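Local coordinates for ADP-dependent (S)-NAD(P)H-hydrate dehydratase (Streptococcus mutans, PDB 3BGK), which probably catalyses the ADP-dependent dehydration of the S-form of NAD(P)HX, a damaged, hydrated form of NAD(P)H, thereby helping to restore the reduced cofactor, at residues S53-F58 with A86-V91; L62-N67 with P133-D138; P177-I182 with P214-L219; G241-T246 with Y281-L286. All coordinates share one frame; numbering follows the deposited sequence.

Contact 1 of 4, residues S53-F58 with A86-V91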
loop_
_atom_site.group_PDB
_atom_site.type_symbol
_atom_site.label_atom_id
_atom_site.label_comp_id
_atom_site.label_asym_id
_atom_site.label_seq_id
_atom_site.Cartn_x
_atom_site.Cartn_y
_atom_site.Cartn_z
ATOM N N SER A 53 -13.362 16.267 26.748
ATOM C CA SER A 53 -12.704 14.970 26.883
ATOM C C SER A 53 -11.996 14.556 25.589
ATOM O O SER A 53 -12.641 14.328 24.559
ATOM C CB SER A 53 -13.702 13.894 27.346
ATOM O OG SER A 53 -14.634 13.556 26.327
ATOM N N HIS A 54 -10.666 14.491 25.657
ATOM C CA HIS A 54 -9.825 14.122 24.523
ATOM C C HIS A 54 -8.920 12.924 24.851
ATOM O O HIS A 54 -7.995 13.033 25.672
ATOM N N LYS A 55 -9.191 11.799 24.180
ATOM C CA LYS A 55 -8.492 10.521 24.369
ATOM C C LYS A 55 -9.054 9.814 25.606
ATOM O O LYS A 55 -10.040 10.290 26.189
ATOM C CB LYS A 55 -6.971 10.720 24.474
ATOM C CG LYS A 55 -6.140 9.507 24.079
ATOM C CD LYS A 55 -6.066 9.349 22.571
ATOM C CE LYS A 55 -5.135 8.223 22.200
ATOM N NZ LYS A 55 -4.595 8.407 20.835
ATOM N N GLY A 56 -8.446 8.684 25.985
ATOM C CA GLY A 56 -8.849 7.913 27.160
ATOM C C GLY A 56 -10.315 7.530 27.118
ATOM O O GLY A 56 -10.666 6.351 27.223
ATOM N N THR A 57 -11.165 8.547 26.967
ATOM C CA THR A 57 -12.607 8.398 26.803
ATOM C C THR A 57 -12.937 7.433 25.667
ATOM O O THR A 57 -13.912 6.677 25.746
ATOM C CB THR A 57 -13.265 9.771 26.498
ATOM O OG1 THR A 57 -14.696 9.659 26.575
ATOM N N PHE A 58 -12.108 7.460 24.626
ATOM C CA PHE A 58 -12.358 6.685 23.416
ATOM C C PHE A 58 -11.689 5.316 23.423
ATOM O O PHE A 58 -11.837 4.538 22.474
ATOM C CB PHE A 58 -12.012 7.517 22.186
ATOM C CG PHE A 58 -12.677 8.856 22.183
ATOM C CD1 PHE A 58 -11.933 10.015 22.318
ATOM C CD2 PHE A 58 -14.061 8.952 22.100
ATOM C CE1 PHE A 58 -12.554 11.254 22.339
ATOM C CE2 PHE A 58 -14.691 10.180 22.123
ATOM C CZ PHE A 58 -13.938 11.339 22.241
ATOM N N ALA A 86 -11.700 3.932 17.808
ATOM C CA ALA A 86 -10.934 3.578 19.000
ATOM C C ALA A 86 -9.830 4.619 19.203
ATOM O O ALA A 86 -9.185 5.043 18.244
ATOM C CB ALA A 86 -10.352 2.186 18.875
ATOM N N GLY A 87 -9.640 5.060 20.442
ATOM C CA GLY A 87 -8.643 6.077 20.738
ATOM C C GLY A 87 -7.249 5.611 20.385
ATOM O O GLY A 87 -6.491 6.339 19.754
ATOM N N LEU A 88 -6.920 4.389 20.792
ATOM C CA LEU A 88 -5.628 3.783 20.497
ATOM C C LEU A 88 -5.812 2.311 20.191
ATOM O O LEU A 88 -6.541 1.606 20.891
ATOM C CB LEU A 88 -4.663 3.955 21.672
ATOM C CG LEU A 88 -3.178 3.667 21.406
ATOM C CD1 LEU A 88 -2.553 4.691 20.438
ATOM C CD2 LEU A 88 -2.391 3.613 22.724
ATOM N N VAL A 89 -5.148 1.852 19.138
ATOM C CA VAL A 89 -5.244 0.464 18.708
ATOM C C VAL A 89 -3.848 -0.142 18.677
ATOM O O VAL A 89 -2.938 0.411 18.059
ATOM C CB VAL A 89 -5.920 0.358 17.320
ATOM C CG1 VAL A 89 -5.931 -1.089 16.808
ATOM C CG2 VAL A 89 -7.336 0.913 17.380
ATOM N N THR A 90 -3.692 -1.275 19.353
ATOM C CA THR A 90 -2.412 -1.972 19.437
ATOM C C THR A 90 -2.626 -3.417 19.010
ATOM O O THR A 90 -3.614 -4.038 19.390
ATOM C CB THR A 90 -1.850 -1.916 20.867
ATOM O OG1 THR A 90 -1.871 -0.564 21.332
ATOM C CG2 THR A 90 -0.417 -2.438 20.924
ATOM N N VAL A 91 -1.701 -3.938 18.209
ATOM C CA VAL A 91 -1.831 -5.269 17.633
ATOM C C VAL A 91 -0.676 -6.177 18.064
ATOM O O VAL A 91 0.499 -5.829 17.893
ATOM C CB VAL A 91 -1.886 -5.212 16.087
ATOM C CG1 VAL A 91 -2.280 -6.569 15.515
ATOM C CG2 VAL A 91 -2.855 -4.130 15.609
#
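F58 and G87 bring the two backbones together, their CA atoms 4.6 Å apart, and a single main-chain bond joins them: G87 N donates to F58 O over 3.0 Å. The other polar backbone atom of G87 is held as well, from a second residue of the same loop. K55 NZ donates to G87 O at 3.0 Å, standing well above the plane of that carbonyl, with CE also near that oxygen, at 3.4 Å. The lysine gets there by placing CG anti to its own N (chi1 -155°), bending at chi2 and running almost straight from there to NZ. NZ also passes the CD1 methyl of L88, at 4.3 Å. Having no side chain, G87 lets the F58 main chain come in close; F58 CB rests 3.8 Å from G87 N, while the ring heads away with CG beside the backbone N (chi1 -52°). One face of that ring is covered by T57 CB, and R49 makes a cation-pi contact with it. Near K55 lies a bound phosphate, probably from the crystallisation liquor; A245 of a neighbouring subunit packs on F58, and G247 of that subunit on K55 and L88. The contact ties together the starts of two adjacent parallel strands of a beta-alpha-beta unit: the loop entering strand 60-64 and the turn entering strand 88-93, with helix 71-83 connecting them along the chain.

Contact 2 of 4, residues L62-N67 with P133-D138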
loop_
_atom_site.group_PDB
_atom_site.type_symbol
_atom_site.label_atom_id
_atom_site.label_comp_id
_atom_site.label_asym_id
_atom_site.label_seq_id
_atom_site.Cartn_x
_atom_site.Cartn_y
_atom_site.Cartn_z
ATOM N N LEU A 62 -6.369 -3.662 22.510
ATOM C CA LEU A 62 -5.309 -4.550 22.073
ATOM C C LEU A 62 -5.917 -5.694 21.251
ATOM O O LEU A 62 -6.851 -6.377 21.693
ATOM C CB LEU A 62 -4.487 -5.069 23.268
ATOM C CG LEU A 62 -3.402 -6.129 22.997
ATOM C CD1 LEU A 62 -2.198 -5.563 22.256
ATOM C CD2 LEU A 62 -2.956 -6.812 24.275
ATOM N N LEU A 63 -5.397 -5.884 20.042
ATOM C CA LEU A 63 -5.830 -6.973 19.181
ATOM C C LEU A 63 -4.736 -8.012 19.203
ATOM O O LEU A 63 -3.559 -7.664 19.189
ATOM C CB LEU A 63 -6.073 -6.482 17.753
ATOM C CG LEU A 63 -7.363 -5.704 17.480
ATOM C CD1 LEU A 63 -7.269 -4.267 17.943
ATOM C CD2 LEU A 63 -7.707 -5.755 16.014
ATOM N N ILE A 64 -5.122 -9.279 19.270
ATOM C CA ILE A 64 -4.174 -10.378 19.327
ATOM C C ILE A 64 -4.618 -11.429 18.325
ATOM O O ILE A 64 -5.690 -12.009 18.468
ATOM C CB ILE A 64 -4.097 -10.991 20.746
ATOM C CG1 ILE A 64 -3.789 -9.911 21.784
ATOM C CG2 ILE A 64 -3.062 -12.112 20.802
ATOM C CD1 ILE A 64 -4.025 -10.345 23.202
ATOM N N GLY A 65 -3.795 -11.653 17.310
ATOM C CA GLY A 65 -4.125 -12.572 16.232
ATOM C C GLY A 65 -3.199 -12.373 15.048
ATOM O O GLY A 65 -2.098 -11.854 15.196
ATOM N N GLY A 66 -3.642 -12.790 13.865
ATOM C CA GLY A 66 -2.827 -12.646 12.665
ATOM C C GLY A 66 -1.600 -13.519 12.749
ATOM O O GLY A 66 -0.548 -13.197 12.187
ATOM N N ASN A 67 -1.741 -14.620 13.483
ATOM C CA ASN A 67 -0.726 -15.649 13.544
ATOM C C ASN A 67 -0.626 -16.276 12.164
ATOM O O ASN A 67 -1.645 -16.464 11.487
ATOM C CB ASN A 67 -1.112 -16.700 14.581
ATOM C CG ASN A 67 0.018 -17.667 14.902
ATOM O OD1 ASN A 67 1.160 -17.497 14.457
ATOM N ND2 ASN A 67 -0.299 -18.691 15.690
ATOM N N PRO A 133 -8.991 -13.322 15.937
ATOM C CA PRO A 133 -9.002 -13.307 14.469
ATOM C C PRO A 133 -7.634 -13.674 13.893
ATOM O O PRO A 133 -6.665 -12.932 14.052
ATOM C CB PRO A 133 -9.405 -11.864 14.116
ATOM C CG PRO A 133 -9.143 -11.058 15.334
ATOM C CD PRO A 133 -9.226 -11.982 16.515
ATOM N N GLY A 134 -7.564 -14.839 13.257
ATOM C CA GLY A 134 -6.317 -15.342 12.695
ATOM C C GLY A 134 -5.316 -15.866 13.711
ATOM O O GLY A 134 -4.148 -16.082 13.378
ATOM N N LEU A 135 -5.768 -16.079 14.947
ATOM C CA LEU A 135 -4.909 -16.581 16.022
ATOM C C LEU A 135 -4.348 -17.974 15.711
ATOM O O LEU A 135 -3.233 -18.304 16.117
ATOM C CB LEU A 135 -5.678 -16.604 17.354
ATOM C CG LEU A 135 -4.957 -16.934 18.673
ATOM C CD1 LEU A 135 -3.861 -15.920 18.990
ATOM C CD2 LEU A 135 -5.943 -17.011 19.824
ATOM N N ALA A 136 -5.131 -18.770 14.982
ATOM C CA ALA A 136 -4.848 -20.192 14.743
ATOM C C ALA A 136 -4.889 -21.003 16.046
ATOM O O ALA A 136 -5.367 -20.511 17.078
ATOM C CB ALA A 136 -3.522 -20.390 13.986
ATOM N N GLU A 137 -4.405 -22.242 15.991
ATOM C CA GLU A 137 -4.568 -23.178 17.105
ATOM C C GLU A 137 -3.286 -23.904 17.503
ATOM O O GLU A 137 -3.316 -24.778 18.373
ATOM C CB GLU A 137 -5.695 -24.179 16.802
ATOM C CG GLU A 137 -7.085 -23.567 16.930
ATOM C CD GLU A 137 -8.201 -24.487 16.475
ATOM O OE1 GLU A 137 -8.341 -25.597 17.040
ATOM O OE2 GLU A 137 -8.952 -24.085 15.559
ATOM N N ASP A 138 -2.170 -23.528 16.877
ATOM C CA ASP A 138 -0.858 -24.131 17.165
ATOM C C ASP A 138 -0.357 -23.835 18.587
ATOM O O ASP A 138 -1.091 -23.272 19.408
ATOM C CB ASP A 138 0.184 -23.717 16.107
ATOM C CG ASP A 138 0.397 -22.207 16.032
ATOM O OD1 ASP A 138 1.203 -21.773 15.177
ATOM O OD2 ASP A 138 -0.230 -21.452 16.813
#
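I64 meets the loop 133-138 at two points: its CG2 methyl lies 4.3 Å from L135 CD1, and its carbonyl oxygen sits beside the ring of P133. At G65 the chain has no side chain, and P133 O approaches the alpha carbon itself, a CA-H...O contact of 3.4 Å between G65 CA and that oxygen. G66 N then donates to the same P133 O over 3.0 Å, lying in the carbonyl plane on a lone pair, so one acceptor holds two successive residues. N67 closes the run with both backbone and side chain. Its N makes a weak bond to G134 O (2.8 Å, 122° at the hydrogen), whereas ND2 donates more squarely to L135 O at 3.0 Å, with the acceptor practically in the amide plane. CG stands anti to the N of N67 (chi1 -169°), which carries the amide along the opposing loop, where A136 CB borders ND2. Three consecutive carbonyls, of P133, G134 and L135, thus receive N-H groups from two residues. The place matters because G134 is predicted to bind (6S)-NADPHX, and P133 lies close to D251, predicted to do the same. Strand 60-64 runs between strands 128-131 and 88-93; I64 also packs on T144 and V148 of helix 139-151, L135 on A164 and L167 of helix 163-170, and D138 OD2 caps helix 139-151 at A141 N.

Contact 3 of 4, residues P177-I182 with P214-L219; sequences PTKQII and PKETIL
The flat carboxylate of E216 meets the aliphatic part of K179, not its ammonium group: OE2 lies 3.7 Å from K179 CD, while NZ stays 4.7 Å from the same oxygen, and the two side chains cross obliquely. E216 reaches this place by a bend at chi2 (89°), and its CB rests against K179 O. A second flat group, the carbonyl of P214, is approached from one face by two donors of T217: the backbone N and, at 2.7 Å from P214 O, OG1. This pairing ties together the type I turn 214-217, which delivers the chain into strand 218-221. On the facing segment T178 OG1 accepts from Q180 N in an ST turn and has P154 O and Q156 O, ahead of strand 157-161, to share its one proton. Both turns lead into parallel strands of the central sheet of an alpha/beta sandwich, and pairing starts immediately: I218 N donates to I181 O at 3.0 Å with a nearly straight N-H (168°), close to the C=O axis. T217 CA supplements it with a CA-H...O contact of 3.4 Å to I181 O, and I182 CA makes a similar one to I218 O. Side chains follow this register. I181 and T217 point the same way, their CG2 methyls 4.0 Å apart; I182 and I218 likewise lie side by side, CG1 of the former 4.1 Å from CD1 of the latter. R268 of helix 268-287 packs on I218, and just past the end of strand 218-221 comes K222, predicted to bind AMP.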
loop_
_atom_site.group_PDB
_atom_site.type_symbol
_atom_site.label_atom_id
_atom_site.label_comp_id
_atom_site.label_asym_id
_atom_site.label_seq_id
_atom_site.Cartn_x
_atom_site.Cartn_y
_atom_site.Cartn_z
ATOM N N PRO A 177 -11.901 -14.328 34.035
ATOM C CA PRO A 177 -11.088 -13.200 34.495
ATOM C C PRO A 177 -11.825 -11.862 34.387
ATOM O O PRO A 177 -11.399 -10.871 34.980
ATOM C CB PRO A 177 -9.882 -13.231 33.549
ATOM C CG PRO A 177 -10.408 -13.823 32.303
ATOM C CD PRO A 177 -11.450 -14.825 32.722
ATOM N N THR A 178 -12.913 -11.847 33.624
ATOM C CA THR A 178 -13.807 -10.697 33.551
ATOM C C THR A 178 -15.238 -11.160 33.301
ATOM O O THR A 178 -15.458 -12.266 32.810
ATOM C CB THR A 178 -13.366 -9.668 32.476
ATOM O OG1 THR A 178 -14.281 -8.567 32.467
ATOM C CG2 THR A 178 -13.320 -10.297 31.088
ATOM N N LYS A 179 -16.201 -10.315 33.659
ATOM C CA LYS A 179 -17.616 -10.595 33.426
ATOM C C LYS A 179 -18.068 -9.949 32.118
ATOM O O LYS A 179 -19.123 -10.290 31.571
ATOM C CB LYS A 179 -18.465 -10.058 34.582
ATOM C CG LYS A 179 -18.204 -10.715 35.928
ATOM C CD LYS A 179 -18.994 -10.007 37.022
ATOM C CE LYS A 179 -18.816 -10.690 38.374
ATOM N NZ LYS A 179 -19.851 -10.242 39.355
ATOM N N GLN A 180 -17.255 -9.015 31.627
ATOM C CA GLN A 180 -17.552 -8.273 30.403
ATOM C C GLN A 180 -16.987 -9.021 29.189
ATOM O O GLN A 180 -16.038 -8.577 28.543
ATOM C CB GLN A 180 -17.017 -6.841 30.513
ATOM C CG GLN A 180 -17.409 -6.144 31.828
ATOM C CD GLN A 180 -16.879 -4.716 31.962
ATOM O OE1 GLN A 180 -16.675 -4.226 33.076
ATOM N NE2 GLN A 180 -16.663 -4.045 30.831
ATOM N N ILE A 181 -17.591 -10.173 28.909
ATOM C CA ILE A 181 -17.165 -11.095 27.857
ATOM C C ILE A 181 -18.075 -10.954 26.644
ATOM O O ILE A 181 -19.302 -10.937 26.790
ATOM C CB ILE A 181 -17.256 -12.561 28.349
ATOM C CG1 ILE A 181 -16.428 -12.770 29.624
ATOM C CG2 ILE A 181 -16.878 -13.555 27.232
ATOM C CD1 ILE A 181 -14.942 -13.087 29.395
ATOM N N ILE A 182 -17.474 -10.841 25.459
ATOM C CA ILE A 182 -18.215 -10.905 24.199
ATOM C C ILE A 182 -17.687 -12.076 23.368
ATOM O O ILE A 182 -16.483 -12.192 23.143
ATOM C CB ILE A 182 -18.135 -9.587 23.376
ATOM C CG1 ILE A 182 -18.574 -8.381 24.219
ATOM C CG2 ILE A 182 -18.975 -9.697 22.103
ATOM C CD1 ILE A 182 -18.461 -7.033 23.514
ATOM N N PRO A 214 -21.133 -16.456 32.433
ATOM C CA PRO A 214 -21.569 -15.322 33.261
ATOM C C PRO A 214 -22.750 -14.540 32.680
ATOM O O PRO A 214 -22.898 -14.451 31.459
ATOM C CB PRO A 214 -20.321 -14.442 33.318
ATOM C CG PRO A 214 -19.203 -15.420 33.275
ATOM C CD PRO A 214 -19.660 -16.526 32.354
ATOM N N LYS A 215 -23.566 -13.971 33.565
ATOM C CA LYS A 215 -24.838 -13.336 33.196
ATOM C C LYS A 215 -24.734 -12.222 32.145
ATOM O O LYS A 215 -25.641 -12.055 31.321
ATOM C CB LYS A 215 -25.553 -12.809 34.447
ATOM N N GLU A 216 -23.633 -11.476 32.171
ATOM C CA GLU A 216 -23.463 -10.308 31.302
ATOM C C GLU A 216 -22.904 -10.658 29.911
ATOM O O GLU A 216 -22.857 -9.806 29.022
ATOM C CB GLU A 216 -22.579 -9.257 31.988
ATOM C CG GLU A 216 -23.118 -8.720 33.326
ATOM C CD GLU A 216 -22.665 -9.531 34.546
ATOM O OE1 GLU A 216 -22.758 -10.781 34.526
ATOM O OE2 GLU A 216 -22.223 -8.912 35.537
ATOM N N THR A 217 -22.496 -11.914 29.733
ATOM C CA THR A 217 -21.899 -12.379 28.482
ATOM C C THR A 217 -22.788 -12.070 27.284
ATOM O O THR A 217 -23.986 -12.365 27.287
ATOM C CB THR A 217 -21.586 -13.892 28.532
ATOM O OG1 THR A 217 -20.825 -14.176 29.711
ATOM C CG2 THR A 217 -20.794 -14.345 27.305
ATOM N N ILE A 218 -22.186 -11.452 26.275
ATOM C CA ILE A 218 -22.859 -11.181 25.014
ATOM C C ILE A 218 -22.357 -12.180 23.982
ATOM O O ILE A 218 -21.158 -12.425 23.880
ATOM C CB ILE A 218 -22.609 -9.732 24.525
ATOM C CG1 ILE A 218 -23.071 -8.724 25.581
ATOM C CG2 ILE A 218 -23.323 -9.471 23.203
ATOM C CD1 ILE A 218 -22.317 -7.419 25.551
ATOM N N LEU A 219 -23.287 -12.776 23.246
ATOM C CA LEU A 219 -22.942 -13.651 22.148
ATOM C C LEU A 219 -23.416 -13.025 20.849
ATOM O O LEU A 219 -24.577 -12.635 20.718
ATOM C CB LEU A 219 -23.568 -15.033 22.336
ATOM C CG LEU A 219 -23.399 -16.071 21.223
ATOM C CD1 LEU A 219 -22.036 -16.720 21.304
ATOM C CD2 LEU A 219 -24.487 -17.117 21.325
#

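Contact 4 of 4, residues G241-T246 with Y281-L286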
loop_
_atom_site.group_PDB
_atom_site.type_symbol
_atom_site.label_atom_id
_atom_site.label_comp_id
_atom_site.label_asym_id
_atom_site.label_seq_id
_atom_site.Cartn_x
_atom_site.Cartn_y
_atom_site.Cartn_z
ATOM N N GLY A 241 -26.852 -8.784 3.290
ATOM C CA GLY A 241 -27.130 -9.539 2.078
ATOM C C GLY A 241 -26.015 -10.470 1.653
ATOM O O GLY A 241 -24.993 -10.566 2.336
ATOM N N PRO A 242 -26.207 -11.160 0.512
ATOM C CA PRO A 242 -25.287 -12.180 -0.005
ATOM C C PRO A 242 -23.948 -11.620 -0.484
ATOM O O PRO A 242 -22.982 -12.367 -0.606
ATOM C CB PRO A 242 -26.063 -12.789 -1.178
ATOM C CG PRO A 242 -26.990 -11.718 -1.612
ATOM C CD PRO A 242 -27.376 -10.979 -0.367
ATOM N N TYR A 243 -23.907 -10.319 -0.747
ATOM C CA TYR A 243 -22.682 -9.606 -1.127
ATOM C C TYR A 243 -21.668 -9.558 0.031
ATOM O O TYR A 243 -20.518 -9.132 -0.141
ATOM C CB TYR A 243 -23.034 -8.186 -1.598
ATOM C CG TYR A 243 -24.168 -7.568 -0.807
ATOM C CD1 TYR A 243 -25.488 -7.654 -1.261
ATOM C CD2 TYR A 243 -23.926 -6.925 0.408
ATOM C CE1 TYR A 243 -26.537 -7.103 -0.534
ATOM C CE2 TYR A 243 -24.966 -6.374 1.143
ATOM C CZ TYR A 243 -26.268 -6.467 0.664
ATOM O OH TYR A 243 -27.301 -5.915 1.384
ATOM N N GLN A 244 -22.108 -9.998 1.205
ATOM C CA GLN A 244 -21.258 -10.055 2.383
ATOM C C GLN A 244 -20.570 -11.403 2.546
ATOM O O GLN A 244 -19.694 -11.555 3.406
ATOM C CB GLN A 244 -22.075 -9.753 3.632
ATOM C CG GLN A 244 -22.240 -8.279 3.908
ATOM C CD GLN A 244 -23.100 -8.023 5.115
ATOM O OE1 GLN A 244 -22.597 -7.690 6.190
ATOM N NE2 GLN A 244 -24.405 -8.196 4.957
ATOM N N ALA A 245 -20.964 -12.378 1.732
ATOM C CA ALA A 245 -20.451 -13.742 1.863
ATOM C C ALA A 245 -19.056 -13.879 1.249
ATOM O O ALA A 245 -18.844 -14.649 0.300
ATOM C CB ALA A 245 -21.423 -14.733 1.248
ATOM N N THR A 246 -18.112 -13.123 1.804
ATOM C CA THR A 246 -16.748 -13.063 1.288
ATOM C C THR A 246 -15.741 -13.088 2.432
ATOM O O THR A 246 -16.039 -12.628 3.539
ATOM C CB THR A 246 -16.534 -11.829 0.363
ATOM O OG1 THR A 246 -15.211 -11.853 -0.183
ATOM C CG2 THR A 246 -16.737 -10.523 1.112
ATOM N N TYR A 281 -25.311 -2.583 7.647
ATOM C CA TYR A 281 -25.924 -1.387 7.074
ATOM C C TYR A 281 -25.017 -0.748 6.030
ATOM O O TYR A 281 -25.491 -0.331 4.973
ATOM C CB TYR A 281 -26.264 -0.387 8.180
ATOM C CG TYR A 281 -26.739 0.965 7.705
ATOM C CD1 TYR A 281 -28.078 1.191 7.414
ATOM C CD2 TYR A 281 -25.850 2.027 7.572
ATOM C CE1 TYR A 281 -28.522 2.439 6.982
ATOM C CE2 TYR A 281 -26.278 3.268 7.146
ATOM C CZ TYR A 281 -27.615 3.470 6.854
ATOM O OH TYR A 281 -28.045 4.714 6.436
ATOM N N ILE A 282 -23.721 -0.675 6.329
ATOM C CA ILE A 282 -22.735 -0.143 5.383
ATOM C C ILE A 282 -22.637 -1.052 4.149
ATOM O O ILE A 282 -22.642 -0.573 3.007
ATOM C CB ILE A 282 -21.350 0.086 6.057
ATOM C CG1 ILE A 282 -21.437 1.247 7.056
ATOM C CG2 ILE A 282 -20.272 0.358 5.014
ATOM C CD1 ILE A 282 -20.316 1.287 8.094
ATOM N N ALA A 283 -22.584 -2.361 4.390
ATOM C CA ALA A 283 -22.546 -3.360 3.326
ATOM C C ALA A 283 -23.751 -3.216 2.399
ATOM O O ALA A 283 -23.608 -3.318 1.174
ATOM C CB ALA A 283 -22.473 -4.769 3.911
ATOM N N ASP A 284 -24.927 -2.962 2.991
ATOM C CA ASP A 284 -26.153 -2.686 2.229
ATOM C C ASP A 284 -26.020 -1.460 1.341
ATOM O O ASP A 284 -26.455 -1.490 0.193
ATOM C CB ASP A 284 -27.379 -2.544 3.146
ATOM C CG ASP A 284 -28.036 -3.885 3.466
ATOM O OD1 ASP A 284 -27.312 -4.904 3.560
ATOM O OD2 ASP A 284 -29.277 -3.932 3.623
ATOM N N GLN A 285 -25.424 -0.392 1.860
ATOM C CA GLN A 285 -25.194 0.818 1.057
ATOM C C GLN A 285 -24.223 0.587 -0.092
ATOM O O GLN A 285 -24.474 1.028 -1.216
ATOM C CB GLN A 285 -24.682 1.961 1.922
ATOM C CG GLN A 285 -25.781 2.786 2.541
ATOM C CD GLN A 285 -25.250 3.875 3.439
ATOM O OE1 GLN A 285 -24.060 4.214 3.413
ATOM N NE2 GLN A 285 -26.134 4.439 4.244
ATOM N N LEU A 286 -23.125 -0.112 0.197
ATOM C CA LEU A 286 -22.107 -0.423 -0.806
ATOM C C LEU A 286 -22.579 -1.426 -1.868
ATOM O O LEU A 286 -22.005 -1.486 -2.963
ATOM C CB LEU A 286 -20.809 -0.918 -0.138
ATOM C CG LEU A 286 -19.962 0.120 0.604
ATOM C CD1 LEU A 286 -18.820 -0.536 1.354
ATOM C CD2 LEU A 286 -19.439 1.197 -0.352
#
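Y243 and Q244, on the short 3-10 segment 242-244, dock against A283 and D284 on one side of helix 268-287, a 3-10 turn packed on an alpha helix near the surface of the molecule. The close part centres on the tyrosine ring. Its CG stands between the backbone N and the carbonyl carbon (chi1 37°), which folds the ring back over its own loop: G241 CA lies above one face, offset toward the rim. CE2 comes within 3.3 Å of A283 O and 4.1 Å of A283 CB. That methyl also receives the aliphatic chain of Q244, whose CG lies 3.5 Å from A283 CB, so one alanine is packed by two consecutive side chains of the turn. Away from these few atoms the union is slack. The backbones stay well apart, with CA atoms of Q244 and A283 6.9 Å from each other, and Y281 and Q285 direct their CB atoms away from the loop; Y281 packs instead on V305 and M309 of helix 295-310. A neighbouring subunit meets other residues of this loop: R49 of that subunit donates to P242 O, and F58 and A86 of that subunit pack on A245 and T246. The carboxylate of D284 reaches the loop: OD1 accepts from G240 N and, at the edge and in the plane of the tyrosine ring, from Y243 OH, with the ring and carboxylate planes 72° apart and a modelled OH to OD1 length of 2.4 Å, short enough for its exact value to be doubtful.

Overall arrangement
Three of the four contacts share one sheet. Contacts 1 and 2 touch through neighbouring strands 88-93 and 60-64, where T90 O lies 2.6 Å from L63 N, a probable hydrogen bond; their segments alternate along the chain. Contact 3 joins the same sheet, its centre about 20 Å from that of contact 2. Contact 4 stands apart, about 28 Å from contact 3 between centres and on the opposite side of the chain's centre. Subunit assembly brings it against residues of contact 1 in a neighbouring subunit. Contact 2 holds part of the predicted NADPHX site, whereas Q244 of contact 4 lies about 7 Å, side chain to side chain, from T226, predicted to bind AMP.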